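Local coordinates for protein ORF10 (Moritella marina, PDB 6RIW) that forms the ketosynthase-chain length factor part of a polyunsaturated fatty acid synthase subunit and probably takes part in the carbon-carbon bond-forming steps of chain extension, at residues N3-G8 with S272-D277; K204-Y209 with M218-V223. One frame throughout, in Å; residues are numbered along the deposited sequence.

Both contacts set a helix against a strand of the ketosynthase half, and neither has a hydrogen bond across it. The touching residues of both are buried. Contact 1 is small: two short side chains of strand 4-12 meet one alanine of helix 271-277, whose far side carries charged groups nearer the solvent. It lies farther out, its centre about 29 Å from the centre of the chain, against about 15 Å for the centre of contact 2. Contact 2 buries twice the area, with a methionine added to the alanines. Along the sequence, contact 2 is nested inside the loop that contact 1 closes. The two meet where Ile4 CG1 packs on Cys207 SG at 3.8 Å. Strand 259-270 pairs with both strands.

Contact 1. Residues N3-G8 with S272-D277; sequences NIAVVG and SDAVRD
Ala274 turns its methyl group from helix 271-277 onto strand 4-12. It meets two side chains there. Ala274 CB lies 3.7 Å from Ala5 CB, methyl against methyl. Ala274 CB is also 4.0 Å from Val7 CG1. Ala5 and Val7 are two positions apart on the strand, and both direct their CB atoms at the helix. Val7 has chi1 near -57°, with CG1 anti to the carbonyl carbon and beside the backbone N; this is the branch that touches Ala274. The approach is close because both alanines are small: the CA atoms of Ala5 and Ala274 are 6.6 Å apart. All three residues are buried, and the contact is purely apolar.

Strand 4-12 belongs to the thiolase-like fold of the ketosynthase domain. It runs antiparallel to strand 259-270 on one side and to strand 283-292 on the other. Helix 271-277 follows directly on strand 259-270 and folds back over the start of strand 4-12. Val7 and Gly8 both face Val267, which makes a classic beta bulge in this pairing. On the other face of the strand, Ile4 reaches helix 198-211.

The charged groups of Asp273, Arg276 and Asp277 lie on the side away from the strand. Arg276 holds Asp277 side-on, with Arg276 NE 2.8 Å from Asp277 OD1 and Arg276 NH2 3.1 Å from Asp277 OD2. Both oxygens lie close to the guanidinium plane, but the two groups are not coplanar. NE meets OD1 from above the carboxylate plane, 42° out of it, while NH2 comes to OD2 on the syn side. Asp273 CA sits over one face of the guanidinium. Arg276 NH1 is also 3.2 Å from Asp273 OD1, but well out of plane, so that pair is a matter of charge alone. Lys269 adds a second salt bridge to Asp277, and Arg270 one to Asp273.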
loop_
_atom_site.group_PDB
_atom_site.type_symbol
_atom_site.label_atom_id
_atom_site.label_comp_id
_atom_site.label_asym_id
_atom_site.label_seq_id
_atom_site.Cartn_x
_atom_site.Cartn_y
_atom_site.Cartn_z
ATOM N N ASN A 3 15.797 -23.323 7.521
ATOM C CA ASN A 3 16.564 -22.495 6.593
ATOM C C ASN A 3 15.804 -22.238 5.297
ATOM O O ASN A 3 15.292 -23.171 4.669
ATOM C CB ASN A 3 17.882 -23.190 6.242
ATOM C CG ASN A 3 18.909 -23.101 7.355
ATOM O OD1 ASN A 3 18.770 -22.310 8.299
ATOM N ND2 ASN A 3 19.964 -23.900 7.236
ATOM N N ILE A 4 15.770 -20.974 4.878
ATOM C CA ILE A 4 15.235 -20.580 3.578
ATOM C C ILE A 4 16.406 -20.228 2.671
ATOM O O ILE A 4 17.297 -19.466 3.068
ATOM C CB ILE A 4 14.258 -19.394 3.706
ATOM C CG1 ILE A 4 13.083 -19.781 4.620
ATOM C CG2 ILE A 4 13.779 -18.961 2.318
ATOM C CD1 ILE A 4 12.261 -20.978 4.096
ATOM N N ALA A 5 16.413 -20.786 1.466
ATOM C CA ALA A 5 17.442 -20.506 0.472
ATOM C C ALA A 5 16.944 -19.432 -0.484
ATOM O O ALA A 5 15.807 -19.506 -0.962
ATOM C CB ALA A 5 17.804 -21.762 -0.315
ATOM N N VAL A 6 17.791 -18.432 -0.738
ATOM C CA VAL A 6 17.593 -17.489 -1.830
ATOM C C VAL A 6 18.184 -18.096 -3.097
ATOM O O VAL A 6 19.402 -18.310 -3.182
ATOM C CB VAL A 6 18.249 -16.136 -1.517
ATOM C CG1 VAL A 6 17.912 -15.115 -2.631
ATOM C CG2 VAL A 6 17.825 -15.653 -0.141
ATOM N N VAL A 7 17.335 -18.372 -4.085
ATOM C CA VAL A 7 17.776 -19.087 -5.281
ATOM C C VAL A 7 17.703 -18.241 -6.538
ATOM O O VAL A 7 18.062 -18.729 -7.623
ATOM C CB VAL A 7 17.002 -20.403 -5.465
ATOM C CG1 VAL A 7 17.158 -21.273 -4.215
ATOM C CG2 VAL A 7 15.499 -20.138 -5.748
ATOM N N GLY A 8 17.283 -16.983 -6.434
ATOM C CA GLY A 8 17.250 -16.106 -7.588
ATOM C C GLY A 8 17.140 -14.674 -7.120
ATOM O O GLY A 8 16.490 -14.422 -6.099
ATOM N N SER A 272 15.738 -27.469 2.124
ATOM C CA SER A 272 15.604 -28.879 1.746
ATOM C C SER A 272 15.219 -29.032 0.278
ATOM O O SER A 272 15.784 -29.870 -0.437
ATOM C CB SER A 272 14.566 -29.568 2.633
ATOM O OG SER A 272 13.326 -28.890 2.566
ATOM N N ASP A 273 14.256 -28.230 -0.193
ATOM C CA ASP A 273 13.833 -28.331 -1.586
ATOM C C ASP A 273 14.896 -27.772 -2.525
ATOM O O ASP A 273 15.098 -28.297 -3.627
ATOM C CB ASP A 273 12.502 -27.594 -1.795
ATOM C CG ASP A 273 11.351 -28.200 -0.990
ATOM O OD1 ASP A 273 11.489 -29.340 -0.488
ATOM O OD2 ASP A 273 10.297 -27.530 -0.854
ATOM N N ALA A 274 15.582 -26.702 -2.110
ATOM C CA ALA A 274 16.600 -26.108 -2.971
ATOM C C ALA A 274 17.772 -27.062 -3.174
ATOM O O ALA A 274 18.320 -27.156 -4.278
ATOM C CB ALA A 274 17.095 -24.782 -2.383
ATOM N N VAL A 275 18.175 -27.770 -2.119
ATOM C CA VAL A 275 19.271 -28.730 -2.260
ATOM C C VAL A 275 18.823 -29.923 -3.091
ATOM O O VAL A 275 19.552 -30.389 -3.976
ATOM C CB VAL A 275 19.790 -29.153 -0.873
ATOM C CG1 VAL A 275 20.744 -30.334 -0.994
ATOM C CG2 VAL A 275 20.481 -27.982 -0.198
ATOM N N ARG A 276 17.601 -30.409 -2.850
ATOM C CA ARG A 276 17.064 -31.532 -3.615
ATOM C C ARG A 276 17.001 -31.216 -5.106
ATOM O O ARG A 276 17.340 -32.064 -5.944
ATOM C CB ARG A 276 15.682 -31.904 -3.070
ATOM C CG ARG A 276 14.884 -32.912 -3.890
ATOM C CD ARG A 276 13.389 -32.857 -3.543
ATOM N NE ARG A 276 12.758 -31.646 -4.073
ATOM C CZ ARG A 276 11.628 -31.112 -3.612
ATOM N NH1 ARG A 276 10.969 -31.686 -2.616
ATOM N NH2 ARG A 276 11.149 -29.999 -4.162
ATOM N N ASP A 277 16.599 -29.995 -5.461
ATOM C CA ASP A 277 16.365 -29.648 -6.857
ATOM C C ASP A 277 17.599 -29.096 -7.557
ATOM O O ASP A 277 17.526 -28.798 -8.753
ATOM C CB ASP A 277 15.207 -28.639 -6.971
ATOM C CG ASP A 277 13.879 -29.200 -6.452
ATOM O OD1 ASP A 277 13.699 -30.431 -6.464
ATOM O OD2 ASP A 277 13.007 -28.411 -6.022
#

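Contact 2. Residues K204-Y209 with M218-V223; sequences KLACDY and MLAGAV
Ala206 CB sits over strand 217-224 and touches two side chains on it. Ala206 CB lies 3.8 Å from both Met218 CB and Ala220 CB. These two strand residues, with Leu219 between them, both point their CB atoms at the helix. Met218 also reaches along the helix surface. Met218 CG comes 3.5 Å from Ala206 O. The chain then bends at chi2 (-64°) and chi3 (-67°). The bends bring Met218 CE back to 4.0 Å from Ala206 CB, and Met218 SD lies 4.3 Å from Tyr209 CB.

Segments 204-209 and 218-223 run nearly antiparallel, at 169°, with a closest axis approach of 8.2 Å. A short connection joins them, as part of the thiolase-like ketosynthase fold, with the helix packed on one face of the sheet. In that sheet, strand 217-224 lies between strands 115-120 and 259-270. The ring of Tyr209 leads away from the strand and packs on helix 668-682, in the chain length factor half. On another side of the helix, Lys204 NZ makes a salt bridge to Asp208 OD1 at 2.9 Å, on the syn lone pair of that oxygen, one helical turn along.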
loop_
_atom_site.group_PDB
_atom_site.type_symbol
_atom_site.label_atom_id
_atom_site.label_comp_id
_atom_site.label_asym_id
_atom_site.label_seq_id
_atom_site.Cartn_x
_atom_site.Cartn_y
_atom_site.Cartn_z
ATOM N N LYS A 204 10.324 -11.598 4.905
ATOM C CA LYS A 204 10.004 -12.340 6.118
ATOM C C LYS A 204 8.647 -13.035 6.000
ATOM O O LYS A 204 8.514 -14.215 6.330
ATOM C CB LYS A 204 10.046 -11.404 7.327
ATOM C CG LYS A 204 9.656 -12.060 8.651
ATOM C CD LYS A 204 10.580 -13.233 8.967
ATOM C CE LYS A 204 10.146 -13.992 10.241
ATOM N NZ LYS A 204 8.671 -13.981 10.470
ATOM N N LEU A 205 7.620 -12.327 5.515
ATOM C CA LEU A 205 6.319 -12.980 5.388
ATOM C C LEU A 205 6.329 -14.050 4.307
ATOM O O LEU A 205 5.590 -15.040 4.406
ATOM C CB LEU A 205 5.232 -11.930 5.095
ATOM C CG LEU A 205 4.989 -10.939 6.226
ATOM C CD1 LEU A 205 3.877 -9.977 5.804
ATOM C CD2 LEU A 205 4.610 -11.635 7.529
ATOM N N ALA A 206 7.148 -13.886 3.270
ATOM C CA ALA A 206 7.225 -14.936 2.259
ATOM C C ALA A 206 7.883 -16.189 2.830
ATOM O O ALA A 206 7.448 -17.313 2.535
ATOM C CB ALA A 206 7.980 -14.440 1.018
ATOM N N CYS A 207 8.917 -16.015 3.669
ATOM C CA CYS A 207 9.467 -17.147 4.416
ATOM C C CYS A 207 8.400 -17.824 5.270
ATOM O O CYS A 207 8.334 -19.062 5.319
ATOM C CB CYS A 207 10.632 -16.709 5.316
ATOM S SG CYS A 207 12.076 -16.072 4.447
ATOM N N ASP A 208 7.560 -17.032 5.954
ATOM C CA ASP A 208 6.460 -17.596 6.749
ATOM C C ASP A 208 5.546 -18.467 5.902
ATOM O O ASP A 208 5.079 -19.517 6.359
ATOM C CB ASP A 208 5.609 -16.490 7.381
ATOM C CG ASP A 208 6.329 -15.718 8.469
ATOM O OD1 ASP A 208 7.405 -16.153 8.943
ATOM O OD2 ASP A 208 5.789 -14.653 8.863
ATOM N N TYR A 209 5.220 -18.020 4.682
ATOM C CA TYR A 209 4.334 -18.814 3.845
ATOM C C TYR A 209 5.011 -20.117 3.422
ATOM O O TYR A 209 4.331 -21.143 3.262
ATOM C CB TYR A 209 3.871 -18.012 2.619
ATOM C CG TYR A 209 2.680 -17.087 2.935
ATOM C CD1 TYR A 209 2.669 -16.336 4.098
ATOM C CD2 TYR A 209 1.559 -17.003 2.081
ATOM C CE1 TYR A 209 1.589 -15.493 4.430
ATOM C CE2 TYR A 209 0.467 -16.160 2.401
ATOM C CZ TYR A 209 0.508 -15.401 3.578
ATOM O OH TYR A 209 -0.532 -14.557 3.947
ATOM N N MET A 218 8.404 -18.911 -3.228
ATOM C CA MET A 218 7.847 -17.569 -3.085
ATOM C C MET A 218 8.727 -16.546 -3.790
ATOM O O MET A 218 9.958 -16.595 -3.692
ATOM C CB MET A 218 7.698 -17.156 -1.606
ATOM C CG MET A 218 6.569 -17.850 -0.851
ATOM S SD MET A 218 4.921 -17.475 -1.478
ATOM C CE MET A 218 4.783 -15.709 -1.066
ATOM N N LEU A 219 8.085 -15.599 -4.477
ATOM C CA LEU A 219 8.725 -14.350 -4.882
ATOM C C LEU A 219 8.510 -13.312 -3.787
ATOM O O LEU A 219 7.398 -13.171 -3.257
ATOM C CB LEU A 219 8.138 -13.838 -6.200
ATOM C CG LEU A 219 8.504 -14.549 -7.502
ATOM C CD1 LEU A 219 7.712 -13.950 -8.645
ATOM C CD2 LEU A 219 9.974 -14.412 -7.784
ATOM N N ALA A 220 9.570 -12.614 -3.416
ATOM C CA ALA A 220 9.445 -11.536 -2.449
ATOM C C ALA A 220 10.266 -10.354 -2.938
ATOM O O ALA A 220 11.433 -10.502 -3.307
ATOM C CB ALA A 220 9.900 -11.957 -1.043
ATOM N N GLY A 221 9.669 -9.181 -2.909
ATOM C CA GLY A 221 10.346 -8.033 -3.458
ATOM C C GLY A 221 9.564 -6.780 -3.158
ATOM O O GLY A 221 8.666 -6.787 -2.314
ATOM N N ALA A 222 9.920 -5.704 -3.860
ATOM C CA ALA A 222 9.275 -4.415 -3.641
ATOM C C ALA A 222 9.528 -3.508 -4.833
ATOM O O ALA A 222 10.449 -3.728 -5.622
ATOM C CB ALA A 222 9.771 -3.741 -2.357
ATOM N N VAL A 223 8.712 -2.465 -4.928
ATOM C CA VAL A 223 8.799 -1.476 -5.993
ATOM C C VAL A 223 8.476 -0.131 -5.365
ATOM O O VAL A 223 7.643 -0.040 -4.448
ATOM C CB VAL A 223 7.861 -1.818 -7.177
ATOM C CG1 VAL A 223 6.401 -1.864 -6.714
ATOM C CG2 VAL A 223 8.015 -0.800 -8.315
#